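PDB 4IWK: ferritin from Pseudo-nitzschia multiseries, which probably stores iron in a soluble, non-toxic form, taking it up as ferrous ion, oxidising it with dioxygen and depositing it as ferric hydroxide. Local coordinates for residues Val87-Ser90 / Ile91-Glu95; Ile135-Ile138 / Leu139-Thr143. All blocks are in the same frame, centred on the assembly; numbering follows the deposited sequence. Where two conformers were deposited one is given.

In the fold
Two neighbouring helices of the ferritin four-helix bundle, 84-111 and 115-145, each supply one helical stretch here, and the pair shows how local i to i+4 chemistry serves both a metal site and a subunit interface. The centres of contact 1 (87-95) and contact 2 (135-143) lie about 10 Å apart, and their facing sides meet. Trp88 CE2 packs 3.7 Å from Ile138 CG2, and Gln89 OE1 lies 3.4 Å from Leu139 CD2. At the inner end Glu95 binds ferric iron, and the side chain of Ile135, in the conformer described here, has its nearest atom about 6 Å from a bound ferric ion. Contact 2 carries its polar face outward, to a second subunit.

Contact 1 (Val87-Ser90 / Ile91-Glu95); sequences VWQS and ILELE. With FE (Fe (III) ion), chain I.
Gln89 reaches one helical turn forward to Glu93, and its NE2 gives a hydrogen bond of 2.9 Å to Glu93 OE2. The bond is nearly straight, with an N-H...O angle of 164°, and the acceptor lies close to the plane of the amide. On the carboxylate it arrives from the anti side and somewhat out of plane, the two flat groups being turned 57° against each other. Gln89 starts with CG anti to its backbone N (chi1 170°) and then bends at chi2, which carries the amide along the helix to the extended Glu93. This is the looser, solvent side of the stretch, where Glu93 is exposed. Beneath it runs the regular ladder of helix 84-111, in which Glu93 N bonds Gln89 O at 3.0 Å and Leu94 N bonds Ser90 O at 2.9 Å. Ser90 OG turns elsewhere, to Trp81 NE1.

The opposite character belongs to the buried face. Ile91 lays its CG1 3.4 Å from Val87 O, while the apolar branches Val87 CG1 and Ile91 CG1 stand 4.5 Å apart. The close packing on this face comes from other helices: Val87 meets Ala26 and Phe30, Trp88 meets Met38 and Met42, and Ile91 meets Tyr23.

At the end of this face Glu95 binds ferric iron unevenly, OE2 at 2.1 Å and OE1 at 2.6 Å, in a site completed by Glu49, Glu131 and two waters. OE1 also accepts a hydrogen bond from one of those waters at 3.1 Å, and others from Gln128 and Asn98, while OE2 is hydrogen-bonded to Tyr23 OH. Polar neighbours therefore grip both oxygens of this buried carboxylate and would restrict its rotation. Within two turns, one carboxylate is thus spent on a surface amide and another on iron in the core of the ferritin bundle.

Contact 2 (Ile135-Ile138 / Leu139-Thr143); sequences IGSI and LAKVT
Ile135 opens the contact by accepting a nearly straight hydrogen bond at its carbonyl O from Leu139 N, 2.9 Å away, while Leu139 CB packs against the same oxygen. In the conformer described here, the isoleucine side chain turns from this stretch to Leu92 and Glu95 of helix 84-111. Gly136 contributes backbone alone: its O takes the N-H of Ala140 at 3.0 Å, a bond bent to 147°.

Ser137 is the polar member of the series. With OG anti to the backbone N (chi1 169°), it meets Lys141 NZ in a 2.7 Å hydrogen bond, the ammonium group being the donor. The lysine runs extended from CB to CE, with CG 3.4 Å from Ser137 O, and bends at its last torsion to bring NZ to the hydroxyl. Both groups also engage a second subunit, where Glu36 forms a salt bridge with Lys141 and a hydrogen bond with Ser137, and the backbone O of Asp34 accepts another bond from the ammonium.

Ile138 closes the segment with both a backbone bond and an apolar touch. Its O receives Val142 N at 2.7 Å, and its CG2 touches Val142 CG2 at 4.0 Å, the two branched side chains crossing at a slant.

A methionine in place of Lys141 would probably leave Glu36 of the neighbouring subunit without its charged mate and the Ser137 hydroxyl short of a donor. Serine, lysine and glutamate thus form a small polar network across the subunit boundary, in which one ammonium group ties a turn of helix 115-145 to the adjoining chain of the 24-subunit shell.

Contact 1 (Val87-Ser90 / Ile91-Glu95)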
loop_
_atom_site.group_PDB
_atom_site.type_symbol
_atom_site.label_atom_id
_atom_site.label_comp_id
_atom_site.label_asym_id
_atom_site.label_seq_id
_atom_site.Cartn_x
_atom_site.Cartn_y
_atom_site.Cartn_z
ATOM N N VAL A 87 10.872 -5.279 -54.214
ATOM C CA VAL A 87 11.700 -4.898 -53.067
ATOM C C VAL A 87 11.884 -6.162 -52.144
ATOM O O VAL A 87 13.011 -6.491 -51.777
ATOM C CB VAL A 87 11.029 -3.816 -52.209
ATOM C CG1 VAL A 87 12.044 -3.365 -51.116
ATOM C CG2 VAL A 87 10.732 -2.589 -53.119
ATOM N N TRP A 88 10.773 -6.823 -51.782
ATOM C CA TRP A 88 10.916 -8.005 -50.914
ATOM C C TRP A 88 11.780 -9.101 -51.521
ATOM O O TRP A 88 12.505 -9.770 -50.852
ATOM C CB TRP A 88 9.527 -8.520 -50.572
ATOM C CG TRP A 88 8.832 -7.608 -49.539
ATOM C CD1 TRP A 88 7.866 -6.705 -49.780
ATOM C CD2 TRP A 88 9.129 -7.540 -48.131
ATOM N NE1 TRP A 88 7.472 -6.107 -48.584
ATOM C CE2 TRP A 88 8.285 -6.570 -47.584
ATOM C CE3 TRP A 88 10.038 -8.243 -47.285
ATOM C CZ2 TRP A 88 8.270 -6.274 -46.218
ATOM C CZ3 TRP A 88 10.045 -7.923 -45.917
ATOM C CH2 TRP A 88 9.156 -6.943 -45.416
ATOM N N GLN A 89 11.697 -9.272 -52.827
ATOM C CA GLN A 89 12.556 -10.266 -53.482
ATOM C C GLN A 89 14.047 -9.895 -53.375
ATOM O O GLN A 89 14.918 -10.733 -53.071
ATOM C CB GLN A 89 12.106 -10.382 -54.994
ATOM C CG GLN A 89 13.132 -11.236 -55.810
ATOM C CD GLN A 89 13.033 -12.751 -55.442
ATOM O OE1 GLN A 89 11.936 -13.228 -55.212
ATOM N NE2 GLN A 89 14.177 -13.461 -55.323
ATOM N N SER A 90 14.330 -8.602 -53.519
ATOM C CA SER A 90 15.726 -8.169 -53.274
ATOM C C SER A 90 16.158 -8.376 -51.814
ATOM O O SER A 90 17.345 -8.722 -51.585
ATOM C CB SER A 90 15.894 -6.684 -53.612
ATOM O OG SER A 90 15.806 -6.499 -55.050
ATOM N N ILE A 91 15.245 -8.173 -50.863
ATOM C CA ILE A 91 15.621 -8.343 -49.440
ATOM C C ILE A 91 15.832 -9.860 -49.206
ATOM O O ILE A 91 16.752 -10.249 -48.479
ATOM C CB ILE A 91 14.532 -7.816 -48.547
ATOM C CG1 ILE A 91 14.448 -6.279 -48.756
ATOM C CG2 ILE A 91 14.732 -8.183 -47.092
ATOM C CD1 ILE A 91 15.765 -5.617 -48.474
ATOM N N LEU A 92 15.023 -10.713 -49.806
ATOM C CA LEU A 92 15.295 -12.188 -49.653
ATOM C C LEU A 92 16.675 -12.530 -50.167
ATOM O O LEU A 92 17.475 -13.201 -49.474
ATOM C CB LEU A 92 14.224 -12.961 -50.443
ATOM C CG LEU A 92 14.537 -14.506 -50.339
ATOM C CD1 LEU A 92 14.421 -15.034 -48.931
ATOM C CD2 LEU A 92 13.549 -15.191 -51.285
ATOM N N GLU A 93 17.020 -12.050 -51.344
ATOM C CA GLU A 93 18.346 -12.276 -51.915
ATOM C C GLU A 93 19.464 -11.750 -51.033
ATOM O O GLU A 93 20.494 -12.401 -50.941
ATOM C CB GLU A 93 18.401 -11.669 -53.299
ATOM C CG GLU A 93 17.588 -12.494 -54.275
ATOM C CD GLU A 93 17.384 -11.764 -55.588
ATOM O OE1 GLU A 93 18.121 -10.844 -55.851
ATOM O OE2 GLU A 93 16.487 -12.109 -56.364
ATOM N N LEU A 94 19.250 -10.526 -50.455
ATOM C CA LEU A 94 20.226 -9.920 -49.539
ATOM C C LEU A 94 20.464 -10.898 -48.346
ATOM O O LEU A 94 21.639 -11.135 -47.948
ATOM C CB LEU A 94 19.653 -8.611 -49.010
ATOM C CG LEU A 94 20.532 -7.864 -47.979
ATOM C CD1 LEU A 94 21.800 -7.332 -48.654
ATOM C CD2 LEU A 94 19.663 -6.751 -47.355
ATOM N N GLU A 95 19.386 -11.356 -47.740
ATOM C CA GLU A 95 19.496 -12.286 -46.578
ATOM C C GLU A 95 20.212 -13.591 -46.984
ATOM O O GLU A 95 21.053 -14.085 -46.167
ATOM C CB GLU A 95 18.189 -12.532 -45.886
ATOM C CG GLU A 95 17.718 -11.281 -45.062
ATOM C CD GLU A 95 18.582 -10.861 -43.922
ATOM O OE1 GLU A 95 19.554 -11.562 -43.606
ATOM O OE2 GLU A 95 18.158 -9.860 -43.315
HETATM FE FE FE I . 19.438 -9.838 -41.644
HETATM O O HOH W 1 21.104 -10.631 -41.119
HETATM O O HOH W 2 18.614 -8.891 -40.318
#

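Contact 2 (Ile135-Ile138 / Leu139-Thr143)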
loop_
_atom_site.group_PDB
_atom_site.type_symbol
_atom_site.label_atom_id
_atom_site.label_comp_id
_atom_site.label_asym_id
_atom_site.label_seq_id
_atom_site.Cartn_x
_atom_site.Cartn_y
_atom_site.Cartn_z
ATOM N N ILE A 135 11.354 -13.631 -44.109
ATOM C CA ILE A 135 11.309 -12.874 -45.390
ATOM C C ILE A 135 10.629 -13.675 -46.463
ATOM O O ILE A 135 9.798 -13.143 -47.195
ATOM C CB ILE A 135 12.714 -12.464 -45.850
ATOM C CG1 ILE A 135 13.187 -11.424 -44.865
ATOM C CG2 ILE A 135 12.696 -11.874 -47.305
ATOM C CD1 ILE A 135 14.668 -11.340 -44.625
ATOM N N GLY A 136 10.919 -14.982 -46.539
ATOM C CA GLY A 136 10.315 -15.803 -47.571
ATOM C C GLY A 136 8.809 -15.819 -47.314
ATOM O O GLY A 136 8.033 -15.797 -48.279
ATOM N N SER A 137 8.355 -15.847 -46.059
ATOM C CA SER A 137 6.915 -15.919 -45.794
ATOM C C SER A 137 6.241 -14.572 -46.130
ATOM O O SER A 137 5.159 -14.541 -46.703
ATOM C CB SER A 137 6.689 -16.231 -44.296
ATOM O OG SER A 137 5.338 -16.070 -43.947
ATOM N N ILE A 138 6.889 -13.462 -45.801
ATOM C CA ILE A 138 6.307 -12.168 -46.192
ATOM C C ILE A 138 6.215 -12.024 -47.722
ATOM O O ILE A 138 5.142 -11.559 -48.259
ATOM C CB ILE A 138 7.163 -10.975 -45.572
ATOM C CG1 ILE A 138 7.016 -10.979 -44.064
ATOM C CG2 ILE A 138 6.661 -9.649 -46.223
ATOM C CD1 ILE A 138 8.049 -10.092 -43.299
ATOM N N LEU A 139 7.301 -12.392 -48.416
ATOM C CA LEU A 139 7.342 -12.369 -49.891
ATOM C C LEU A 139 6.130 -13.203 -50.402
ATOM O O LEU A 139 5.424 -12.803 -51.333
ATOM C CB LEU A 139 8.655 -12.900 -50.426
ATOM C CG LEU A 139 8.735 -13.011 -51.926
ATOM C CD1 LEU A 139 8.564 -11.583 -52.497
ATOM C CD2 LEU A 139 10.158 -13.569 -52.300
ATOM N N ALA A 140 5.875 -14.376 -49.778
ATOM C CA ALA A 140 4.789 -15.211 -50.283
ATOM C C ALA A 140 3.449 -14.488 -50.086
ATOM O O ALA A 140 2.560 -14.552 -50.971
ATOM C CB ALA A 140 4.759 -16.582 -49.514
ATOM N N LYS A 141 3.246 -13.887 -48.922
ATOM C CA LYS A 141 1.975 -13.162 -48.691
ATOM C C LYS A 141 1.838 -11.946 -49.656
ATOM O O LYS A 141 0.766 -11.658 -50.227
ATOM C CB LYS A 141 1.966 -12.652 -47.245
ATOM C CG LYS A 141 1.870 -13.794 -46.192
ATOM C CD LYS A 141 2.149 -13.109 -44.843
ATOM C CE LYS A 141 2.198 -14.040 -43.631
ATOM N NZ LYS A 141 2.700 -15.380 -44.126
ATOM N N VAL A 142 2.935 -11.227 -49.838
ATOM C CA VAL A 142 2.898 -10.084 -50.772
ATOM C C VAL A 142 2.533 -10.502 -52.153
ATOM O O VAL A 142 1.704 -9.838 -52.824
ATOM C CB VAL A 142 4.277 -9.411 -50.790
ATOM C CG1 VAL A 142 4.408 -8.409 -51.959
ATOM C CG2 VAL A 142 4.499 -8.691 -49.467
ATOM N N THR A 143 3.154 -11.558 -52.627
ATOM C CA THR A 143 2.908 -12.021 -53.951
ATOM C C THR A 143 1.461 -12.482 -54.113
ATOM O O THR A 143 0.837 -12.117 -55.143
ATOM C CB THR A 143 3.912 -13.119 -54.353
ATOM O OG1 THR A 143 5.235 -12.521 -54.321
ATOM C CG2 THR A 143 3.594 -13.623 -55.757
#